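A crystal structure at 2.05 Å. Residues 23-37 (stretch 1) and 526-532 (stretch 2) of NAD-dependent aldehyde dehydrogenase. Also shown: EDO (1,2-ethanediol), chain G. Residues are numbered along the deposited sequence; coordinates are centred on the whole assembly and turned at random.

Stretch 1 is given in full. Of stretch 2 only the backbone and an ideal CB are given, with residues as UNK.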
# COMPACT_ATOMS: atom_id res chain seq x y z
N ARG A 23 -14.02 -4.41 20.36
CA ARG A 23 -13.85 -5.86 20.34
C ARG A 23 -13.29 -6.33 19.00
O ARG A 23 -12.51 -7.29 18.96
CB ARG A 23 -15.19 -6.53 20.64
CG ARG A 23 -15.13 -8.04 20.77
CD ARG A 23 -14.31 -8.50 21.97
NE ARG A 23 -14.09 -9.95 21.95
CZ ARG A 23 -13.11 -10.56 21.28
NH1 ARG A 23 -12.24 -9.85 20.57
NH2 ARG A 23 -13.00 -11.89 21.33
N ALA A 24 -13.67 -5.68 17.90
CA ALA A 24 -13.12 -6.07 16.61
C ALA A 24 -11.63 -5.73 16.52
O ALA A 24 -10.85 -6.49 15.94
CB ALA A 24 -13.90 -5.41 15.48
N LEU A 25 -11.22 -4.58 17.07
CA LEU A 25 -9.80 -4.24 17.15
C LEU A 25 -9.02 -5.30 17.92
O LEU A 25 -7.94 -5.73 17.50
CB LEU A 25 -9.59 -2.88 17.81
CG LEU A 25 -9.74 -1.59 17.01
CD1 LEU A 25 -9.58 -0.40 17.95
CD2 LEU A 25 -8.74 -1.53 15.87
N ALA A 26 -9.55 -5.72 19.08
CA ALA A 26 -8.89 -6.77 19.84
C ALA A 26 -8.85 -8.08 19.06
O ALA A 26 -7.87 -8.84 19.17
CB ALA A 26 -9.59 -6.98 21.19
N ALA A 27 -9.89 -8.35 18.27
CA ALA A 27 -9.96 -9.61 17.52
C ALA A 27 -8.90 -9.68 16.43
O ALA A 27 -8.24 -10.72 16.27
CB ALA A 27 -11.36 -9.79 16.93
N ILE A 28 -8.70 -8.59 15.67
CA ILE A 28 -7.74 -8.64 14.57
C ILE A 28 -6.31 -8.81 15.09
O ILE A 28 -5.46 -9.36 14.37
CB ILE A 28 -7.83 -7.40 13.66
CG1 ILE A 28 -7.49 -6.12 14.43
CG2 ILE A 28 -9.20 -7.32 13.02
CD1 ILE A 28 -7.53 -4.85 13.56
N GLU A 29 -6.04 -8.40 16.33
CA GLU A 29 -4.70 -8.55 16.89
C GLU A 29 -4.45 -9.92 17.51
O GLU A 29 -3.35 -10.47 17.37
CB GLU A 29 -4.45 -7.46 17.93
CG GLU A 29 -3.03 -7.45 18.45
CD GLU A 29 -2.69 -6.17 19.16
OE1 GLU A 29 -3.63 -5.44 19.55
OE2 GLU A 29 -1.49 -5.88 19.33
N SER A 30 -5.43 -10.49 18.21
CA SER A 30 -5.23 -11.78 18.87
C SER A 30 -5.48 -12.96 17.93
O SER A 30 -4.80 -13.99 18.04
CB SER A 30 -6.14 -11.89 20.09
OG SER A 30 -7.49 -12.04 19.68
N ARG A 31 -6.46 -12.83 17.03
CA ARG A 31 -6.72 -13.78 15.94
C ARG A 31 -7.25 -15.13 16.43
O ARG A 31 -7.11 -16.14 15.73
CB ARG A 31 -5.48 -13.95 15.05
CG ARG A 31 -4.97 -12.61 14.47
CD ARG A 31 -4.09 -12.76 13.22
NE ARG A 31 -4.87 -13.05 12.01
CZ ARG A 31 -5.56 -12.14 11.31
NH1 ARG A 31 -5.59 -10.86 11.69
NH2 ARG A 31 -6.22 -12.52 10.23
N GLY A 32 -7.90 -15.15 17.59
CA GLY A 32 -8.76 -16.26 17.98
C GLY A 32 -10.09 -16.19 17.24
O GLY A 32 -10.23 -15.48 16.24
N TYR A 33 -11.07 -16.95 17.74
CA TYR A 33 -12.41 -16.96 17.13
C TYR A 33 -13.26 -15.82 17.69
O TYR A 33 -13.38 -15.67 18.91
CB TYR A 33 -13.14 -18.28 17.35
CG TYR A 33 -14.57 -18.16 16.84
CD1 TYR A 33 -14.82 -18.04 15.47
CD2 TYR A 33 -15.65 -18.07 17.71
CE1 TYR A 33 -16.10 -17.88 14.98
CE2 TYR A 33 -16.96 -17.91 17.23
CZ TYR A 33 -17.17 -17.81 15.86
OH TYR A 33 -18.44 -17.65 15.34
N TRP A 34 -13.89 -15.06 16.80
CA TRP A 34 -14.86 -14.04 17.20
C TRP A 34 -15.68 -13.61 15.99
O TRP A 34 -15.16 -13.53 14.87
CB TRP A 34 -14.18 -12.81 17.82
CG TRP A 34 -15.16 -11.75 18.25
CD1 TRP A 34 -15.98 -11.78 19.35
CD2 TRP A 34 -15.45 -10.53 17.57
NE1 TRP A 34 -16.74 -10.64 19.40
CE2 TRP A 34 -16.44 -9.85 18.32
CE3 TRP A 34 -14.97 -9.93 16.40
CZ2 TRP A 34 -16.95 -8.61 17.94
CZ3 TRP A 34 -15.47 -8.70 16.03
CH2 TRP A 34 -16.45 -8.05 16.80
N SER A 35 -16.97 -13.34 16.23
CA SER A 35 -17.91 -12.83 15.24
C SER A 35 -19.09 -12.17 15.94
O SER A 35 -19.75 -12.82 16.76
CB SER A 35 -18.43 -13.94 14.32
OG SER A 35 -19.48 -13.43 13.51
N PRO A 36 -19.40 -10.91 15.64
CA PRO A 36 -20.57 -10.28 16.24
C PRO A 36 -21.87 -10.62 15.53
O PRO A 36 -22.94 -10.20 16.00
CB PRO A 36 -20.27 -8.78 16.11
CG PRO A 36 -19.52 -8.71 14.81
CD PRO A 36 -18.69 -9.99 14.73
N PHE A 37 -21.81 -11.33 14.41
CA PHE A 37 -22.99 -11.62 13.60
C PHE A 37 -23.25 -13.12 13.65
O PHE A 37 -22.40 -13.91 13.24
CB PHE A 37 -22.79 -11.12 12.17
CG PHE A 37 -22.47 -9.62 12.08
CD1 PHE A 37 -23.38 -8.67 12.52
CD2 PHE A 37 -21.26 -9.19 11.54
CE1 PHE A 37 -23.09 -7.30 12.44
CE2 PHE A 37 -20.96 -7.83 11.45
CZ PHE A 37 -21.87 -6.88 11.90
N UNK A 526 -12.17 -17.93 8.40
CA UNK A 526 -12.86 -17.11 9.39
C UNK A 526 -12.24 -15.72 9.42
O UNK A 526 -11.02 -15.59 9.51
CB UNK A 526 -12.80 -17.76 10.77
N UNK A 527 -13.09 -14.70 9.32
CA UNK A 527 -12.64 -13.33 9.56
C UNK A 527 -11.99 -13.23 10.94
O UNK A 527 -12.30 -14.02 11.85
CB UNK A 527 -13.81 -12.35 9.44
N UNK A 528 -11.09 -12.26 11.10
CA UNK A 528 -10.38 -11.95 12.34
C UNK A 528 -9.40 -13.05 12.75
O UNK A 528 -8.95 -13.08 13.90
CB UNK A 528 -11.39 -11.71 13.47
N UNK A 529 -9.11 -14.00 11.86
CA UNK A 529 -8.10 -15.00 12.16
C UNK A 529 -7.38 -15.44 10.88
O UNK A 529 -6.15 -15.40 10.81
CB UNK A 529 -8.74 -16.20 12.86
N UNK A 530 -8.15 -15.80 9.84
CA UNK A 530 -7.58 -16.30 8.59
C UNK A 530 -7.46 -15.17 7.57
O UNK A 530 -8.46 -14.57 7.18
CB UNK A 530 -8.43 -17.44 8.03
N UNK A 531 -6.23 -14.90 7.14
CA UNK A 531 -6.02 -14.04 5.99
C UNK A 531 -6.48 -14.76 4.73
O UNK A 531 -6.02 -15.87 4.44
CB UNK A 531 -4.55 -13.63 5.88
N UNK A 532 -7.39 -14.13 3.99
CA UNK A 532 -7.86 -14.68 2.72
C UNK A 532 -6.94 -14.18 1.61
O UNK A 532 -6.95 -12.99 1.26
CB UNK A 532 -9.31 -14.29 2.45
C1 EDO G . -11.86 -22.31 10.11
O1 EDO G . -12.28 -21.60 8.95
C2 EDO G . -10.82 -21.52 10.90
O2 EDO G . -9.60 -21.36 10.16

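Position 526 points its CB toward stretch 1, but the nearest atom there, Tyr33 CD1, is 5.1 Å away. Phi/psi of -108/129 is extended and excludes little. Small or medium side chains would suit. The residue is Ala526, and its methyl stops short of contact.

Position 527 points sideways, with no atom of stretch 1 within 5.5 Å of the ideal CB. Stretch 1 sets no demand, and many residues would suit. It is Ala527. Its carbonyl matters more than its methyl: one water donates to Ala527 O (2.7 Å) and Gly32 O (2.9 Å), and a second donates to Ala527 O (2.9 Å) and Trp34 O (2.8 Å).

Position 528 has positive phi (68/13), which favours glycine, asparagine or aspartate. The surroundings argue otherwise. The ideal CB lies 4.0 Å from Ala27 CB, and Ala24, Ile28, Trp34 and Pro36 offer a largely apolar pocket. A large apolar side chain, aliphatic or aromatic, would fill it. The residue is Phe528, chi1 m. Ile28 CG2 meets the ring edge, 3.5 Å from Phe528 CD1. Trp34 turns its own edge to the ring face, with Trp34 CZ3 3.6 Å from Phe528 CZ and planes at 66°. The backbone also takes part: Arg31 CA makes a CA-H...O contact with Phe528 O at 3.1 Å.

Position 529 has its ideal CB 3.3 Å from Arg31 O and 3.8 Å from Gly32 O. An apolar group here would offer Arg31 O no donor. A small donor suits best: serine, perhaps threonine or cysteine. It is Ser529, chi1 t, and Ser529 OG donates to Arg31 O at 2.8 Å. Its carbonyl would serve with any side chain: Arg31 NE and Arg31 NH2 each lie 2.9 Å from Ser529 O, the second bond weak.

Position 530 points away from stretch 1, which therefore does not select it. A polar residue could serve its own loop. Asp530 does so: Ala526 N donates to Asp530 OD2 at 2.8 Å. The 1,2-ethanediol, probably from the crystallisation liquor, donates from EDO O2 to Asp530 OD2 at 2.5 Å.

Position 531 has its ideal CB 4.8 Å from Arg31 NH2. The flat cation invites an aromatic ring, though an acid could also pair with it. It is Phe531. The guanidinium lies flat on the ring in a cation-pi stack, planes at 4°, with Arg31 CZ 3.4 Å from Phe531 CZ.

Position 532 is out of reach, so stretch 1 leaves the choice open. It is His532.

Stretch 2, residues 526-532: AAFSDFH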
# COMPACT_ATOMS: atom_id res chain seq x y z
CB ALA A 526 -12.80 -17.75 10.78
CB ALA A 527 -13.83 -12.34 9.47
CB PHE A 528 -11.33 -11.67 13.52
CG PHE A 528 -12.41 -10.67 13.21
CD1 PHE A 528 -12.13 -9.31 13.15
CD2 PHE A 528 -13.71 -11.10 12.97
CE1 PHE A 528 -13.13 -8.40 12.87
CE2 PHE A 528 -14.71 -10.19 12.68
CZ PHE A 528 -14.42 -8.84 12.63
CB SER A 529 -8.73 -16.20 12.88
OG SER A 529 -7.74 -17.17 13.24
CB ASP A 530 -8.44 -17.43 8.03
CG ASP A 530 -8.64 -18.58 9.02
OD1 ASP A 530 -7.66 -18.96 9.71
OD2 ASP A 530 -9.77 -19.09 9.12
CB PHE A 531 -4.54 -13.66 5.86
CG PHE A 531 -4.01 -12.88 7.02
CD1 PHE A 531 -4.32 -11.53 7.17
CD2 PHE A 531 -3.19 -13.49 7.97
CE1 PHE A 531 -3.83 -10.81 8.24
CE2 PHE A 531 -2.70 -12.78 9.04
CZ PHE A 531 -3.02 -11.43 9.18
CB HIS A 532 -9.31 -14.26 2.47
CG HIS A 532 -9.83 -14.71 1.15
ND1 HIS A 532 -10.24 -16.01 0.91
CD2 HIS A 532 -10.01 -14.04 -0.02
CE1 HIS A 532 -10.65 -16.12 -0.34
NE2 HIS A 532 -10.53 -14.94 -0.93
O HOH W 1 -11.99 -15.69 13.94
O HOH W 2 -15.02 -14.83 12.36
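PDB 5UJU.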